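Local coordinates for protein ectonucleoside triphosphate diphosphohydrolase 4 (Homo sapiens, PDB 6WG5) that belongs to the GDA1/CD39 family and has the two-lobed fold of the actin-like ATPase clan, at residues A[21-26]-A[472-477]; A[48-53]-A[131-136]; A[86-91]-A[103-108]; A[380-385]-A[465-470]. All blocks are in the same frame, centred on the assembly; numbering follows the deposited sequence. Where two conformers were deposited one is given.

Contacts 2 and 3 belong to one lobe of the actin-like fold and touch, Ser53 of contact 2 meeting Ile88 and Tyr105 of contact 3. Contact 4 lies in the central sheet of the other lobe, and contact 1 packs beside it, Val472 and Val477 resting on Phe384. Contacts 2 and 4 are the more buried and rest on parallel backbone pairing, a single bridge in contact 2 and a regular ladder in contact 4. Contact 3, partly buried, relies on one tyrosine reaching from the helical segment to the strand and the turn after it. Contact 1 is a surface contact made by packing of tyrosine, arginine and lysine chains. The other three contacts all fall within the chain loop that contact 1 closes.

Contact 1 of 4, residues A[21-26]-A[472-477]; sequences QRYLAR and VYDKEV
The Tyr473 ring has Tyr23 CA over one face and its own neighbour Val472 CG1 over the other, while the Tyr23 ring receives Asp474 at its edge and the Arg26 guanidinium has Lys475 NZ over one face. One side of this packing is a type I' beta turn from Val472 to Lys475, closed by backbone bonds in both directions between its end residues, and set against helix 18-28 on the protein surface. Tyr473 and Asp474 both take positive phi angles at its tip. The CH-pi contact puts Tyr23 CA 4.2 Å from the centroid of the Tyr473 ring, 27° off its normal; Tyr23 CB adds to it, 3.9 Å from Tyr473 CE1. A broad ring suits this place, since it can lie against a helix backbone as well as side chains. Asp474 OD2 comes in the plane of the other ring, 3.4 Å from Tyr23 CE1, where the aromatic hydrogens carry slight positive charge. Arg26 CG is anti to its backbone N (chi1 -177°), and the extended chain crosses Tyr473 at about a right angle, with CD 3.7 Å from Tyr473 CB. Lys475 brings a like charge close, which probably costs some energy, and Arg77 lies near the same amine. The aliphatic part of the lysine takes up the contact, Lys475 CD lying 3.5 Å from Arg26 NE.

Contact 2 of 4, residues A[48-53]-A[131-136]; sequences CGSSGS and CTAGMR
Segments 48-53 and 131-136 carry the sequences CGSSGS and CTAGMR, which match apyrase conserved regions 1 and 2 of the GDA1/CD39 family. The first forms the turn between strands 40-48 and 53-61, in the position of the phosphate 1 loop of the actin-like fold; the second leads from strand 127-131 into helix 133-136. Where the strands end, Cys48 and Cys131 form a parallel bridge with their side chains on the same face of the sheet. Cys48 CB packs 3.6 Å from Cys131 SG, yet the SG atoms of Cys48 and Cys131 are 4.1 Å apart, too far for a disulfide. A small, weakly polar thiol suits two neighbouring strands in a buried sheet. Cys48 O is the main polar link: it accepts from Thr132 N at 3.0 Å with an N-H...O angle of 162°, and Cys131 CA makes a CA-H...O contact with the same oxygen. Thr132 OG1 sits between its backbone N and carbonyl carbon (chi1 54°), which turns it to Gly49, OG1 of Thr132 lying 3.4 Å from Gly49 CA. Beyond the bridge both chains turn, and Gly134 fits the place because it has no side chain to push into Ser50: the CA atoms of Ser50 and Gly134 are only 4.1 Å apart. Ser50 OG approaches Gly134 N, but the angle is too poor for a hydrogen bond. The same hydroxyl also packs against the first residue of the helix, OG of Ser50 lying 3.7 Å from Ala133 CB.

Contact 3 of 4, residues A[86-91]-A[103-108]; sequences MKIKPG and SDYISP
Ile88 and Pro108 bring the backbones of strand 86-88 and segment 103-108 nearest each other, with 8.1 Å between their CA atoms, so side chains must bridge the gap. Tyr105 does most of this. Its CG is anti to the backbone N (chi1 158°), and its ring lies between Ile88 CD1 over one face and Gly91 O over the opposite one. Ile88 CD1 stands 3.8 Å from the ring centroid, 18° off the normal, a CH-pi contact made by the methyl at the tip of the longer arm of the beta-branched isoleucine. Lys89 O lies at the ring edge, 3.4 Å from Tyr105 CE1, and Pro90 CD packs obliquely against the same carbon at 4.1 Å. The peptide bond before Pro90 is cis, and it bends the chain round the ring. Gly91, at backbone angles that other residues rarely adopt, gives its N-H to Tyr105 OH in a weak bond of 2.8 Å. The hydroxyl has a further partner in Ser53 OG, so the tyrosine tip ties this turn to the neighbouring hairpin. Further along the strand, Met86 SD comes within 3.5 Å of Pro108 O, and the thioether also reaches Leu109 and Phe112. Ser107 OG donates to Ser103 O at 2.8 Å, which links the weakly bonded turn at 103-105 to the start of helix 107-116. Such packing of a helix start on the third strand belongs to the beta-alpha-beta crossover of RNase H-like lobes in the actin clan, here from strand 85-88 through helix 107-116 to strand 127-131.

Contact 4 of 4, residues A[380-385]-A[465-470]; sequences EFYGFS and SLKTAL
Tyr382 runs beside Lys467 of the next strand, and the atoms along one side, from CB through CD1 and CE1 to OH, meet it. CB lies 3.9 Å from Lys467 O, and CG and CD1 pass at similar range; Ala469 CB sits at the ring edge near CD1. Farther out, Tyr382 CE1 meets Lys467 CD at 3.8 Å. The lysine chain bends at chi3 (-68°), placing CE beside CZ and OH of the tyrosine. At the tip Tyr382 OH and Lys467 NZ are 3.7 Å apart; a water bonds to the hydroxyl and weakly to the amine. The two chains lie side by side and point the same way, as befits a bridged pair on one face of the sheet, and a ring and a long aliphatic chain match each other in length.

The backbones form a regular parallel ladder. Phe381 N gives to Ser465 O at 3.0 Å and Phe381 O receives Lys467 N, then Gly383 N gives to Lys467 O at 2.8 Å and Gly383 O receives Ala469 N nearly along the C=O axis. On the other face of the sheet Leu466 CD1 leans across to Gly383 N at 3.8 Å, a place that glycine leaves accessible, and Phe381 CB touches the same methyl. Thr468 OG1 turns to Gly399 N and Thr391. Tyr382 bonds through its backbone to strand 221-225 on the far side. Strands 221-225, 381-385 and 466-468 thus run parallel in order, with 466-468 at the edge, as in the RNase H-like sheet of an actin-clan lobe.

Contact 1 of 4, residues A[21-26]-A[472-477]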
loop_
_atom_site.group_PDB
_atom_site.type_symbol
_atom_site.label_atom_id
_atom_site.label_comp_id
_atom_site.label_asym_id
_atom_site.label_seq_id
_atom_site.Cartn_x
_atom_site.Cartn_y
_atom_site.Cartn_z
ATOM N N GLN A 21 8.954 5.698 23.129
ATOM C CA GLN A 21 10.354 5.305 23.025
ATOM C C GLN A 21 10.658 4.750 21.639
ATOM O O GLN A 21 11.646 5.138 21.005
ATOM C CB GLN A 21 10.696 4.277 24.103
ATOM C CG GLN A 21 12.190 4.125 24.339
ATOM C CD GLN A 21 12.579 2.722 24.765
ATOM O OE1 GLN A 21 12.007 2.162 25.701
ATOM N NE2 GLN A 21 13.556 2.146 24.072
ATOM N N ARG A 22 9.819 3.833 21.154
ATOM C CA ARG A 22 9.997 3.314 19.802
ATOM C C ARG A 22 9.893 4.431 18.772
ATOM O O ARG A 22 10.706 4.507 17.843
ATOM C CB ARG A 22 8.967 2.220 19.515
ATOM C CG ARG A 22 9.156 1.536 18.167
ATOM C CD ARG A 22 8.281 0.298 18.030
ATOM N NE ARG A 22 8.647 -0.497 16.860
ATOM C CZ ARG A 22 9.616 -1.409 16.842
ATOM N NH1 ARG A 22 10.331 -1.656 17.933
ATOM N NH2 ARG A 22 9.874 -2.079 15.726
ATOM N N TYR A 23 8.900 5.310 18.924
ATOM C CA TYR A 23 8.787 6.477 18.057
ATOM C C TYR A 23 10.058 7.314 18.110
ATOM O O TYR A 23 10.553 7.778 17.075
ATOM C CB TYR A 23 7.564 7.292 18.484
ATOM C CG TYR A 23 7.436 8.689 17.906
ATOM C CD1 TYR A 23 7.919 9.006 16.641
ATOM C CD2 TYR A 23 6.812 9.694 18.638
ATOM C CE1 TYR A 23 7.789 10.289 16.128
ATOM C CE2 TYR A 23 6.678 10.973 18.137
ATOM C CZ TYR A 23 7.167 11.267 16.883
ATOM O OH TYR A 23 7.027 12.545 16.393
ATOM N N LEU A 24 10.613 7.500 19.310
ATOM C CA LEU A 24 11.820 8.304 19.459
ATOM C C LEU A 24 13.057 7.559 18.969
ATOM O O LEU A 24 13.988 8.183 18.448
ATOM C CB LEU A 24 11.984 8.712 20.923
ATOM C CG LEU A 24 13.068 9.729 21.280
ATOM C CD1 LEU A 24 12.959 10.988 20.436
ATOM C CD2 LEU A 24 12.963 10.071 22.757
ATOM N N ALA A 25 13.083 6.233 19.118
ATOM C CA ALA A 25 14.253 5.460 18.708
ATOM C C ALA A 25 14.433 5.488 17.196
ATOM O O ALA A 25 15.543 5.705 16.697
ATOM C CB ALA A 25 14.129 4.020 19.206
ATOM N N ARG A 26 13.351 5.269 16.444
ATOM C CA ARG A 26 13.473 5.199 14.993
ATOM C C ARG A 26 13.892 6.534 14.391
ATOM O O ARG A 26 14.570 6.559 13.358
ATOM C CB ARG A 26 12.154 4.736 14.376
ATOM C CG ARG A 26 12.224 4.567 12.867
ATOM C CD ARG A 26 11.189 3.576 12.357
ATOM N NE ARG A 26 11.390 3.271 10.941
ATOM C CZ ARG A 26 12.024 2.196 10.475
ATOM N NH1 ARG A 26 12.151 2.024 9.166
ATOM N NH2 ARG A 26 12.525 1.288 11.304
ATOM N N VAL A 472 5.077 6.639 8.528
ATOM C CA VAL A 472 5.023 6.045 9.857
ATOM C C VAL A 472 6.386 6.223 10.508
ATOM O O VAL A 472 7.415 5.902 9.903
ATOM C CB VAL A 472 4.632 4.557 9.801
ATOM C CG1 VAL A 472 4.494 3.989 11.204
ATOM C CG2 VAL A 472 3.337 4.383 9.029
ATOM N N TYR A 473 6.390 6.731 11.739
ATOM C CA TYR A 473 7.633 7.066 12.431
ATOM C C TYR A 473 8.539 7.896 11.527
ATOM O O TYR A 473 9.754 7.694 11.463
ATOM C CB TYR A 473 8.338 5.800 12.929
ATOM C CG TYR A 473 7.554 5.043 13.985
ATOM C CD1 TYR A 473 6.678 5.704 14.837
ATOM C CD2 TYR A 473 7.685 3.668 14.125
ATOM C CE1 TYR A 473 5.959 5.021 15.799
ATOM C CE2 TYR A 473 6.967 2.976 15.088
ATOM C CZ TYR A 473 6.106 3.660 15.920
ATOM O OH TYR A 473 5.385 2.985 16.881
ATOM N N ASP A 474 7.924 8.838 10.810
ATOM C CA ASP A 474 8.635 9.815 9.986
ATOM C C ASP A 474 9.413 9.152 8.853
ATOM O O ASP A 474 10.434 9.674 8.401
ATOM C CB ASP A 474 9.567 10.681 10.840
ATOM C CG ASP A 474 8.807 11.573 11.806
ATOM O OD1 ASP A 474 8.213 12.571 11.348
ATOM O OD2 ASP A 474 8.805 11.276 13.022
ATOM N N LYS A 475 8.930 8.008 8.372
ATOM C CA LYS A 475 9.540 7.323 7.242
ATOM C C LYS A 475 8.454 6.698 6.381
ATOM O O LYS A 475 7.451 6.198 6.899
ATOM C CB LYS A 475 10.527 6.241 7.701
ATOM C CG LYS A 475 11.747 6.784 8.428
ATOM C CD LYS A 475 12.747 5.682 8.740
ATOM C CE LYS A 475 13.900 6.199 9.590
ATOM N NZ LYS A 475 14.832 5.110 9.993
ATOM N N GLU A 476 8.660 6.735 5.067
ATOM C CA GLU A 476 7.732 6.106 4.138
ATOM C C GLU A 476 7.613 4.614 4.436
ATOM O O GLU A 476 8.531 3.989 4.973
ATOM C CB GLU A 476 8.208 6.330 2.699
ATOM C CG GLU A 476 7.409 5.605 1.623
ATOM C CD GLU A 476 8.034 5.740 0.245
ATOM O OE1 GLU A 476 9.187 6.219 0.157
ATOM O OE2 GLU A 476 7.377 5.359 -0.748
ATOM N N VAL A 477 6.462 4.045 4.088
ATOM C CA VAL A 477 6.250 2.607 4.220
ATOM C C VAL A 477 6.914 1.912 3.038
ATOM O O VAL A 477 6.554 2.151 1.881
ATOM C CB VAL A 477 4.755 2.269 4.292
ATOM C CG1 VAL A 477 4.549 0.755 4.353
ATOM C CG2 VAL A 477 4.116 2.941 5.497
#

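Contact 2 of 4, residues A[48-53]-A[131-136]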
loop_
_atom_site.group_PDB
_atom_site.type_symbol
_atom_site.label_atom_id
_atom_site.label_comp_id
_atom_site.label_asym_id
_atom_site.label_seq_id
_atom_site.Cartn_x
_atom_site.Cartn_y
_atom_site.Cartn_z
ATOM N N CYS A 48 10.995 -2.863 -9.114
ATOM C CA CYS A 48 10.893 -2.577 -10.546
ATOM C C CYS A 48 9.454 -2.175 -10.853
ATOM O O CYS A 48 8.612 -3.009 -11.187
ATOM C CB CYS A 48 11.329 -3.779 -11.374
ATOM S SG CYS A 48 13.119 -4.013 -11.455
ATOM N N GLY A 49 9.174 -0.874 -10.743
ATOM C CA GLY A 49 7.855 -0.351 -11.020
ATOM C C GLY A 49 7.687 0.059 -12.473
ATOM O O GLY A 49 8.567 -0.125 -13.313
ATOM N N SER A 50 6.517 0.630 -12.763
ATOM C CA SER A 50 6.226 1.075 -14.122
ATOM C C SER A 50 7.034 2.318 -14.475
ATOM O O SER A 50 7.691 2.367 -15.522
ATOM C CB SER A 50 4.729 1.351 -14.276
ATOM O OG SER A 50 3.963 0.189 -14.015
ATOM N N SER A 51 7.000 3.333 -13.611
ATOM C CA SER A 51 7.671 4.595 -13.896
ATOM C C SER A 51 9.184 4.516 -13.736
ATOM O O SER A 51 9.889 5.394 -14.242
ATOM C CB SER A 51 7.120 5.695 -12.986
ATOM O OG SER A 51 7.187 5.312 -11.623
ATOM N N GLY A 52 9.698 3.501 -13.051
ATOM C CA GLY A 52 11.127 3.395 -12.845
ATOM C C GLY A 52 11.456 2.235 -11.927
ATOM O O GLY A 52 10.622 1.364 -11.670
ATOM N N SER A 53 12.695 2.247 -11.437
ATOM C CA SER A 53 13.191 1.196 -10.561
ATOM C C SER A 53 13.975 1.817 -9.416
ATOM O O SER A 53 14.670 2.821 -9.601
ATOM C CB SER A 53 14.077 0.201 -11.324
ATOM O OG SER A 53 13.336 -0.476 -12.326
ATOM N N CYS A 131 9.318 -7.164 -9.547
ATOM C CA CYS A 131 8.673 -6.249 -10.477
ATOM C C CYS A 131 7.169 -6.240 -10.240
ATOM O O CYS A 131 6.579 -7.274 -9.915
ATOM C CB CYS A 131 8.971 -6.650 -11.924
ATOM S SG CYS A 131 10.676 -7.189 -12.197
ATOM N N THR A 132 6.554 -5.071 -10.418
ATOM C CA THR A 132 5.140 -4.902 -10.101
ATOM C C THR A 132 4.295 -4.727 -11.360
ATOM O O THR A 132 4.250 -5.624 -12.208
ATOM C CB THR A 132 4.955 -3.716 -9.149
ATOM O OG1 THR A 132 5.575 -2.550 -9.704
ATOM C CG2 THR A 132 5.569 -4.022 -7.791
ATOM N N ALA A 133 3.623 -3.579 -11.500
ATOM C CA ALA A 133 2.591 -3.441 -12.523
ATOM C C ALA A 133 3.178 -3.336 -13.926
ATOM O O ALA A 133 2.542 -3.769 -14.894
ATOM C CB ALA A 133 1.723 -2.219 -12.226
ATOM N N GLY A 134 4.375 -2.764 -14.061
ATOM C CA GLY A 134 4.955 -2.600 -15.383
ATOM C C GLY A 134 5.126 -3.917 -16.115
ATOM O O GLY A 134 4.876 -4.007 -17.320
ATOM N N MET A 135 5.555 -4.956 -15.399
ATOM C CA MET A 135 5.793 -6.262 -15.998
ATOM C C MET A 135 4.566 -7.162 -15.977
ATOM O O MET A 135 4.526 -8.147 -16.724
ATOM C CB MET A 135 6.939 -6.968 -15.269
ATOM C CG MET A 135 8.303 -6.340 -15.506
ATOM S SD MET A 135 9.114 -6.977 -16.983
ATOM C CE MET A 135 9.484 -8.657 -16.472
ATOM N N ARG A 136 3.571 -6.849 -15.146
ATOM C CA ARG A 136 2.396 -7.708 -15.032
ATOM C C ARG A 136 1.581 -7.710 -16.319
ATOM O O ARG A 136 1.014 -8.743 -16.698
ATOM C CB ARG A 136 1.533 -7.252 -13.857
ATOM C CG ARG A 136 1.375 -8.282 -12.755
ATOM C CD ARG A 136 0.652 -7.673 -11.567
ATOM N NE ARG A 136 1.575 -7.288 -10.501
ATOM C CZ ARG A 136 1.384 -6.269 -9.668
ATOM N NH1 ARG A 136 0.309 -5.498 -9.776
ATOM N NH2 ARG A 136 2.282 -6.009 -8.727
#

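Contact 3 of 4, residues A[86-91]-A[103-108]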
loop_
_atom_site.group_PDB
_atom_site.type_symbol
_atom_site.label_atom_id
_atom_site.label_comp_id
_atom_site.label_asym_id
_atom_site.label_seq_id
_atom_site.Cartn_x
_atom_site.Cartn_y
_atom_site.Cartn_z
ATOM N N MET A 86 18.676 4.306 -4.269
ATOM C CA MET A 86 18.901 4.932 -5.564
ATOM C C MET A 86 17.732 4.594 -6.477
ATOM O O MET A 86 17.143 3.514 -6.381
ATOM C CB MET A 86 20.218 4.474 -6.206
ATOM C CG MET A 86 20.371 4.894 -7.664
ATOM S SD MET A 86 22.019 4.595 -8.336
ATOM C CE MET A 86 22.899 6.027 -7.718
ATOM N N LYS A 87 17.402 5.528 -7.366
ATOM C CA LYS A 87 16.280 5.375 -8.279
ATOM C C LYS A 87 16.719 5.708 -9.697
ATOM O O LYS A 87 17.562 6.584 -9.913
ATOM C CB LYS A 87 15.103 6.277 -7.878
ATOM C CG LYS A 87 14.640 6.086 -6.439
ATOM C CD LYS A 87 13.369 6.876 -6.151
ATOM C CE LYS A 87 12.860 6.622 -4.739
ATOM N NZ LYS A 87 11.611 7.382 -4.451
ATOM N N ILE A 88 16.141 4.995 -10.666
ATOM C CA ILE A 88 16.399 5.238 -12.079
ATOM C C ILE A 88 15.089 5.118 -12.847
ATOM O O ILE A 88 14.143 4.456 -12.416
ATOM C CB ILE A 88 17.452 4.267 -12.665
ATOM C CG1 ILE A 88 16.971 2.817 -12.569
ATOM C CG2 ILE A 88 18.787 4.444 -11.949
ATOM C CD1 ILE A 88 17.874 1.821 -13.275
ATOM N N LYS A 89 15.048 5.776 -14.001
ATOM C CA LYS A 89 13.889 5.738 -14.886
ATOM C C LYS A 89 14.310 5.186 -16.243
ATOM O O LYS A 89 15.505 5.106 -16.531
ATOM C CB LYS A 89 13.280 7.136 -15.021
ATOM C CG LYS A 89 12.179 7.420 -14.008
ATOM C CD LYS A 89 12.321 8.794 -13.371
ATOM C CE LYS A 89 11.224 9.036 -12.340
ATOM N NZ LYS A 89 11.382 10.335 -11.629
ATOM N N PRO A 90 13.340 4.812 -17.097
ATOM C CA PRO A 90 11.879 4.891 -16.969
ATOM C C PRO A 90 11.189 3.611 -16.498
ATOM O O PRO A 90 9.958 3.590 -16.431
ATOM C CB PRO A 90 11.448 5.217 -18.396
ATOM C CG PRO A 90 12.432 4.467 -19.238
ATOM C CD PRO A 90 13.733 4.425 -18.464
ATOM N N GLY A 91 11.947 2.569 -16.191
ATOM C CA GLY A 91 11.387 1.303 -15.764
ATOM C C GLY A 91 11.820 0.161 -16.667
ATOM O O GLY A 91 12.373 0.351 -17.748
ATOM N N SER A 103 19.858 -5.888 -18.775
ATOM C CA SER A 103 20.883 -6.041 -17.747
ATOM C C SER A 103 21.764 -4.805 -17.615
ATOM O O SER A 103 22.365 -4.601 -16.554
ATOM C CB SER A 103 21.743 -7.269 -18.043
ATOM O OG SER A 103 20.977 -8.457 -17.933
ATOM N N ASP A 104 21.861 -3.980 -18.659
ATOM C CA ASP A 104 22.599 -2.726 -18.559
ATOM C C ASP A 104 21.773 -1.611 -17.931
ATOM O O ASP A 104 22.347 -0.634 -17.440
ATOM C CB ASP A 104 23.081 -2.280 -19.942
ATOM C CG ASP A 104 24.438 -2.855 -20.303
ATOM O OD1 ASP A 104 25.233 -3.143 -19.384
ATOM O OD2 ASP A 104 24.714 -3.012 -21.512
ATOM N N TYR A 105 20.445 -1.737 -17.938
ATOM C CA TYR A 105 19.593 -0.695 -17.375
ATOM C C TYR A 105 19.632 -0.705 -15.852
ATOM O O TYR A 105 19.618 0.358 -15.220
ATOM C CB TYR A 105 18.166 -0.878 -17.884
ATOM C CG TYR A 105 17.095 -0.235 -17.037
ATOM C CD1 TYR A 105 16.861 1.131 -17.098
ATOM C CD2 TYR A 105 16.303 -0.999 -16.190
ATOM C CE1 TYR A 105 15.877 1.722 -16.330
ATOM C CE2 TYR A 105 15.316 -0.419 -15.418
ATOM C CZ TYR A 105 15.108 0.941 -15.492
ATOM O OH TYR A 105 14.126 1.526 -14.726
ATOM N N ILE A 106 19.682 -1.897 -15.246
ATOM C CA ILE A 106 19.766 -2.013 -13.793
ATOM C C ILE A 106 21.199 -1.985 -13.284
ATOM O O ILE A 106 21.412 -2.030 -12.064
ATOM C CB ILE A 106 19.080 -3.301 -13.286
ATOM C CG1 ILE A 106 19.667 -4.546 -13.963
ATOM C CG2 ILE A 106 17.577 -3.227 -13.503
ATOM C CD1 ILE A 106 20.716 -5.247 -13.141
ATOM N N SER A 107 22.188 -1.917 -14.173
ATOM C CA SER A 107 23.577 -1.873 -13.726
ATOM C C SER A 107 23.858 -0.701 -12.794
ATOM O O SER A 107 24.535 -0.910 -11.772
ATOM C CB SER A 107 24.512 -1.837 -14.941
ATOM O OG SER A 107 24.539 -3.092 -15.597
ATOM N N PRO A 108 23.394 0.522 -13.065
ATOM C CA PRO A 108 23.653 1.619 -12.118
ATOM C C PRO A 108 23.140 1.343 -10.716
ATOM O O PRO A 108 23.711 1.855 -9.745
ATOM C CB PRO A 108 22.932 2.813 -12.760
ATOM C CG PRO A 108 22.836 2.474 -14.207
ATOM C CD PRO A 108 22.681 0.987 -14.267
#

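Contact 4 of 4, residues A[380-385]-A[465-470]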
loop_
_atom_site.group_PDB
_atom_site.type_symbol
_atom_site.label_atom_id
_atom_site.label_comp_id
_atom_site.label_asym_id
_atom_site.label_seq_id
_atom_site.Cartn_x
_atom_site.Cartn_y
_atom_site.Cartn_z
ATOM N N GLU A 380 -7.781 -1.651 14.045
ATOM C CA GLU A 380 -7.209 -0.347 13.739
ATOM C C GLU A 380 -6.692 -0.374 12.309
ATOM O O GLU A 380 -6.254 -1.415 11.813
ATOM C CB GLU A 380 -6.085 0.029 14.713
ATOM C CG GLU A 380 -4.900 -0.922 14.698
ATOM C CD GLU A 380 -3.859 -0.577 15.747
ATOM O OE1 GLU A 380 -3.350 0.565 15.728
ATOM O OE2 GLU A 380 -3.554 -1.448 16.595
ATOM N N PHE A 381 -6.752 0.784 11.652
ATOM C CA PHE A 381 -6.330 0.918 10.266
ATOM C C PHE A 381 -5.539 2.204 10.092
ATOM O O PHE A 381 -5.774 3.196 10.786
ATOM C CB PHE A 381 -7.525 0.937 9.303
ATOM C CG PHE A 381 -8.086 -0.422 8.998
ATOM C CD1 PHE A 381 -7.793 -1.052 7.799
ATOM C CD2 PHE A 381 -8.911 -1.066 9.904
ATOM C CE1 PHE A 381 -8.312 -2.301 7.509
ATOM C CE2 PHE A 381 -9.432 -2.315 9.620
ATOM C CZ PHE A 381 -9.131 -2.933 8.421
ATOM N N TYR A 382 -4.598 2.173 9.153
ATOM C CA TYR A 382 -3.934 3.368 8.654
ATOM C C TYR A 382 -4.476 3.696 7.269
ATOM O O TYR A 382 -4.707 2.793 6.456
ATOM C CB TYR A 382 -2.417 3.179 8.584
ATOM C CG TYR A 382 -1.702 3.402 9.895
ATOM C CD1 TYR A 382 -0.911 4.526 10.095
ATOM C CD2 TYR A 382 -1.818 2.490 10.933
ATOM C CE1 TYR A 382 -0.253 4.732 11.293
ATOM C CE2 TYR A 382 -1.165 2.690 12.136
ATOM C CZ TYR A 382 -0.385 3.812 12.310
ATOM O OH TYR A 382 0.265 4.010 13.509
ATOM N N GLY A 383 -4.681 4.983 7.006
ATOM C CA GLY A 383 -5.153 5.457 5.715
ATOM C C GLY A 383 -4.065 6.258 5.020
ATOM O O GLY A 383 -3.534 7.217 5.582
ATOM N N PHE A 384 -3.745 5.851 3.797
ATOM C CA PHE A 384 -2.667 6.456 3.030
ATOM C C PHE A 384 -3.216 7.121 1.774
ATOM O O PHE A 384 -4.379 6.949 1.403
ATOM C CB PHE A 384 -1.610 5.412 2.657
ATOM C CG PHE A 384 -0.892 4.832 3.841
ATOM C CD1 PHE A 384 0.108 5.548 4.479
ATOM C CD2 PHE A 384 -1.213 3.572 4.316
ATOM C CE1 PHE A 384 0.772 5.016 5.570
ATOM C CE2 PHE A 384 -0.554 3.038 5.403
ATOM C CZ PHE A 384 0.440 3.761 6.031
ATOM N N SER A 385 -2.348 7.898 1.125
ATOM C CA SER A 385 -2.648 8.577 -0.140
ATOM C C SER A 385 -3.868 9.471 0.059
ATOM O O SER A 385 -3.836 10.330 0.955
ATOM C CB SER A 385 -2.769 7.522 -1.239
ATOM O OG SER A 385 -1.512 6.924 -1.497
ATOM N N SER A 465 -10.795 4.236 15.079
ATOM C CA SER A 465 -9.471 3.627 15.011
ATOM C C SER A 465 -8.820 3.763 13.638
ATOM O O SER A 465 -7.927 2.978 13.304
ATOM C CB SER A 465 -9.561 2.157 15.410
ATOM O OG SER A 465 -10.206 2.021 16.662
ATOM N N LEU A 466 -9.239 4.736 12.836
ATOM C CA LEU A 466 -8.572 5.044 11.576
ATOM C C LEU A 466 -7.626 6.216 11.784
ATOM O O LEU A 466 -8.015 7.241 12.354
ATOM C CB LEU A 466 -9.579 5.385 10.474
ATOM C CG LEU A 466 -8.945 5.898 9.174
ATOM C CD1 LEU A 466 -8.120 4.803 8.514
ATOM C CD2 LEU A 466 -9.993 6.432 8.210
ATOM N N LYS A 467 -6.390 6.067 11.321
ATOM C CA LYS A 467 -5.421 7.154 11.324
ATOM C C LYS A 467 -4.939 7.363 9.899
ATOM O O LYS A 467 -4.319 6.469 9.315
ATOM C CB LYS A 467 -4.238 6.861 12.246
ATOM C CG LYS A 467 -3.382 8.092 12.506
ATOM C CD LYS A 467 -1.956 7.751 12.906
ATOM C CE LYS A 467 -1.888 7.091 14.275
ATOM N NZ LYS A 467 -0.560 7.313 14.921
ATOM N N THR A 468 -5.239 8.529 9.339
ATOM C CA THR A 468 -4.709 8.891 8.036
ATOM C C THR A 468 -3.307 9.452 8.214
ATOM O O THR A 468 -3.024 10.156 9.187
ATOM C CB THR A 468 -5.612 9.913 7.345
ATOM O OG1 THR A 468 -5.558 11.163 8.045
ATOM C CG2 THR A 468 -7.047 9.414 7.319
ATOM N N ALA A 469 -2.420 9.119 7.282
ATOM C CA ALA A 469 -1.018 9.471 7.437
ATOM C C ALA A 469 -0.319 9.333 6.097
ATOM O O ALA A 469 -0.780 8.621 5.201
ATOM C CB ALA A 469 -0.333 8.589 8.484
ATOM N N LEU A 470 0.806 10.032 5.978
ATOM C CA LEU A 470 1.676 9.911 4.819
ATOM C C LEU A 470 2.859 8.994 5.078
ATOM O O LEU A 470 3.352 8.350 4.145
ATOM C CB LEU A 470 2.187 11.295 4.401
ATOM C CG LEU A 470 2.373 11.568 2.906
ATOM C CD1 LEU A 470 1.088 11.327 2.115
ATOM C CD2 LEU A 470 2.850 12.997 2.709
HETATM O O HOH W 1 2.594 5.954 14.601
#